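Uncharacterized protein DUF1185 (Bordetella bronchiseptica RB50, PDB 3BYQ) is of unknown function but adopts a variant of the Bacillus chorismate mutase fold and may take part in amino-acid metabolism. Local coordinates at residues T17-P25 against G171-G179. Sequence-based numbering, arbitrary orientation.
Sequences TYHENGPAP and GARVHARLG. With EDO (1,2-ethanediol), chain R; EDO (1,2-ethanediol), chain P; EDO (1,2-ethanediol), chain C.
Two irregular loops meet where H19 lies nearest V174, their CA atoms 5.9 Å apart, and G22 nearest H175. The imidazole of H175 enters the bend of 19-23 and takes E20 N on NE2 in a nearly straight hydrogen bond (2.9 Å, 161°), although the donor sits 32° out of the ring plane. G22 CA lies over a face of this ring in a CH-pi contact, 3.7 Å from its centroid. In the bend itself, N21 N donates a hydrogen bond to H19 ND1 (2.8 Å), the donor close to the plane of that imidazole. Both loops leave the same end of the mixed sheet of this chorismate mutase-like fold, 17-25 lying in the connection between the antiparallel strands 7-17 and 29-39, while the loop 171-179 follows strand 161-169. V174 wedges between the arms of the first loop: CG1, anti to its carbonyl carbon, reaches T17 CG2 at 3.8 Å, CG2 packs over the H175 ring, and CB meets P25 CG at 4.1 Å. Neighbouring subunits grip the carboxylate of E20: M92 N of the second subunit hydrogen-bonds to OE1, and R158 of the third subunit forms a salt bridge with OE2. An ethanediol, probably from the crystallisation liquor, links H175 ND1 to P23 O through its O2.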
loop_
_atom_site.group_PDB
_atom_site.type_symbol
_atom_site.label_atom_id
_atom_site.label_comp_id
_atom_site.label_asym_id
_atom_site.label_seq_id
_atom_site.Cartn_x
_atom_site.Cartn_y
_atom_site.Cartn_z
ATOM N N THR B 17 14.277 10.476 -16.771
ATOM C CA THR B 17 14.828 11.184 -15.620
ATOM C C THR B 17 15.859 12.222 -16.050
ATOM O O THR B 17 16.876 11.916 -16.679
ATOM C CB THR B 17 15.479 10.208 -14.638
ATOM O OG1 THR B 17 14.508 9.239 -14.214
ATOM C CG2 THR B 17 16.029 10.950 -13.417
ATOM N N TYR B 18 15.567 13.463 -15.701
ATOM C CA TYR B 18 16.404 14.594 -16.069
ATOM C C TYR B 18 17.505 14.849 -15.039
ATOM O O TYR B 18 18.597 15.317 -15.364
ATOM C CB TYR B 18 15.553 15.855 -16.242
ATOM C CG TYR B 18 14.612 15.714 -17.373
ATOM C CD1 TYR B 18 15.055 15.839 -18.681
ATOM C CD2 TYR B 18 13.280 15.409 -17.159
ATOM C CE1 TYR B 18 14.181 15.681 -19.741
ATOM C CE2 TYR B 18 12.410 15.245 -18.200
ATOM C CZ TYR B 18 12.868 15.359 -19.497
ATOM O OH TYR B 18 11.996 15.198 -20.555
ATOM N N HIS B 19 17.166 14.593 -13.782
ATOM C CA HIS B 19 18.088 14.792 -12.665
ATOM C C HIS B 19 17.507 14.184 -11.408
ATOM O O HIS B 19 16.353 13.768 -11.407
ATOM C CB HIS B 19 18.334 16.292 -12.402
ATOM C CG HIS B 19 17.145 17.034 -11.872
ATOM N ND1 HIS B 19 16.771 16.997 -10.545
ATOM C CD2 HIS B 19 16.276 17.861 -12.482
ATOM C CE1 HIS B 19 15.716 17.773 -10.367
ATOM N NE2 HIS B 19 15.389 18.300 -11.529
ATOM N N GLU B 20 18.338 14.181 -10.366
ATOM C CA GLU B 20 17.917 13.841 -8.992
ATOM C C GLU B 20 18.548 14.823 -8.010
ATOM O O GLU B 20 19.270 14.455 -7.078
ATOM C CB GLU B 20 18.173 12.396 -8.613
ATOM C CG GLU B 20 17.278 12.032 -7.448
ATOM C CD GLU B 20 17.508 10.657 -6.901
ATOM O OE1 GLU B 20 18.439 9.927 -7.302
ATOM O OE2 GLU B 20 16.726 10.303 -6.034
ATOM N N ASN B 21 18.296 16.090 -8.327
ATOM C CA ASN B 21 18.698 17.267 -7.552
ATOM C C ASN B 21 20.183 17.617 -7.574
ATOM O O ASN B 21 20.674 18.415 -6.771
ATOM C CB ASN B 21 18.108 17.177 -6.121
ATOM C CG ASN B 21 16.549 17.071 -6.132
ATOM O OD1 ASN B 21 15.942 16.138 -5.553
ATOM N ND2 ASN B 21 15.910 17.995 -6.839
ATOM N N GLY B 22 20.884 17.009 -8.516
ATOM C CA GLY B 22 22.298 17.237 -8.752
ATOM C C GLY B 22 22.459 17.880 -10.116
ATOM O O GLY B 22 21.469 18.170 -10.785
ATOM N N PRO B 23 23.701 18.080 -10.558
ATOM C CA PRO B 23 23.946 18.651 -11.885
ATOM C C PRO B 23 23.404 17.730 -12.960
ATOM O O PRO B 23 23.768 16.550 -13.031
ATOM C CB PRO B 23 25.465 18.766 -11.950
ATOM C CG PRO B 23 26.000 18.250 -10.679
ATOM C CD PRO B 23 24.933 17.616 -9.900
ATOM N N ALA B 24 22.513 18.254 -13.776
ATOM C CA ALA B 24 21.821 17.425 -14.749
ATOM C C ALA B 24 22.776 16.926 -15.815
ATOM O O ALA B 24 23.646 17.661 -16.239
ATOM C CB ALA B 24 20.645 18.179 -15.384
ATOM N N PRO B 25 22.633 15.672 -16.247
ATOM C CA PRO B 25 23.491 15.187 -17.311
ATOM C C PRO B 25 23.052 15.743 -18.654
ATOM O O PRO B 25 21.926 16.165 -18.800
ATOM C CB PRO B 25 23.268 13.679 -17.263
ATOM C CG PRO B 25 21.917 13.547 -16.746
ATOM C CD PRO B 25 21.752 14.610 -15.749
ATOM N N GLY B 171 21.137 4.285 -20.396
ATOM C CA GLY B 171 22.413 4.667 -19.818
ATOM C C GLY B 171 22.559 4.473 -18.338
ATOM O O GLY B 171 21.829 3.711 -17.730
ATOM N N ALA B 172 23.495 5.254 -17.803
ATOM C CA ALA B 172 23.886 5.241 -16.385
ATOM C C ALA B 172 22.929 6.030 -15.506
ATOM O O ALA B 172 22.117 6.834 -15.996
ATOM C CB ALA B 172 25.293 5.800 -16.240
ATOM N N ARG B 173 23.038 5.817 -14.206
ATOM C CA ARG B 173 22.311 6.679 -13.252
ATOM C C ARG B 173 22.660 8.148 -13.559
ATOM O O ARG B 173 23.814 8.482 -13.901
ATOM C CB ARG B 173 22.696 6.408 -11.815
ATOM C CG ARG B 173 22.354 5.013 -11.303
ATOM C CD ARG B 173 22.640 4.835 -9.796
ATOM N NE ARG B 173 24.053 5.014 -9.495
ATOM C CZ ARG B 173 24.978 4.101 -9.746
ATOM N NH1 ARG B 173 24.662 2.945 -10.301
ATOM N NH2 ARG B 173 26.239 4.371 -9.448
ATOM N N VAL B 174 21.700 9.027 -13.354
ATOM C CA VAL B 174 21.891 10.452 -13.736
ATOM C C VAL B 174 22.996 11.180 -13.009
ATOM O O VAL B 174 23.559 12.112 -13.572
ATOM C CB VAL B 174 20.567 11.288 -13.659
ATOM C CG1 VAL B 174 19.573 10.751 -14.704
ATOM C CG2 VAL B 174 20.018 11.225 -12.221
ATOM N N HIS B 175 23.330 10.722 -11.801
ATOM C CA HIS B 175 24.432 11.300 -11.000
ATOM C C HIS B 175 25.431 10.257 -10.555
ATOM O O HIS B 175 26.010 10.357 -9.495
ATOM C CB HIS B 175 23.928 12.090 -9.784
ATOM C CG HIS B 175 22.951 13.145 -10.147
ATOM N ND1 HIS B 175 23.144 14.019 -11.199
ATOM C CD2 HIS B 175 21.763 13.468 -9.593
ATOM C CE1 HIS B 175 22.093 14.819 -11.285
ATOM N NE2 HIS B 175 21.250 14.513 -10.318
ATOM N N ALA B 176 25.639 9.262 -11.394
ATOM C CA ALA B 176 26.630 8.222 -11.099
ATOM C C ALA B 176 27.987 8.856 -10.807
ATOM O O ALA B 176 28.533 9.652 -11.614
ATOM C CB ALA B 176 26.724 7.207 -12.218
ATOM N N ARG B 177 28.535 8.470 -9.662
ATOM C CA ARG B 177 29.826 8.990 -9.177
ATOM C C ARG B 177 30.572 8.150 -8.148
ATOM O O ARG B 177 31.267 8.688 -7.300
ATOM C CB ARG B 177 29.597 10.396 -8.643
ATOM C CG ARG B 177 28.671 10.506 -7.446
ATOM C CD ARG B 177 28.252 11.957 -7.304
ATOM N NE ARG B 177 27.532 12.277 -6.061
ATOM C CZ ARG B 177 26.210 12.200 -5.905
ATOM N NH1 ARG B 177 25.426 11.703 -6.847
ATOM N NH2 ARG B 177 25.667 12.589 -4.765
ATOM N N LEU B 178 30.469 6.833 -8.290
ATOM C CA LEU B 178 31.075 5.902 -7.343
ATOM C C LEU B 178 32.208 5.073 -7.896
ATOM O O LEU B 178 32.608 4.070 -7.293
ATOM C CB LEU B 178 30.023 4.987 -6.736
ATOM C CG LEU B 178 28.975 5.713 -5.888
ATOM C CD1 LEU B 178 27.873 4.734 -5.499
ATOM C CD2 LEU B 178 29.555 6.436 -4.683
ATOM N N GLY B 179 32.722 5.490 -9.035
ATOM C CA GLY B 179 33.852 4.805 -9.644
ATOM C C GLY B 179 33.451 3.421 -10.082
ATOM O O GLY B 179 32.365 3.228 -10.606
HETATM C C1 EDO R . 28.013 13.482 -11.552
HETATM O O1 EDO R . 27.864 12.202 -12.193
HETATM C C2 EDO R . 26.671 14.197 -11.329
HETATM O O2 EDO R . 25.832 14.306 -12.498
HETATM C C1 EDO P . 22.033 9.373 -17.908
HETATM O O1 EDO P . 21.954 8.051 -18.443
HETATM C C2 EDO P . 23.428 9.698 -17.460
HETATM O O2 EDO P . 24.339 9.580 -18.560
HETATM C C1 EDO C . 36.030 7.965 -8.718
HETATM O O1 EDO C . 36.871 6.938 -8.175
HETATM C C2 EDO C . 34.971 8.352 -7.694
HETATM O O2 EDO C . 34.247 9.503 -8.146
#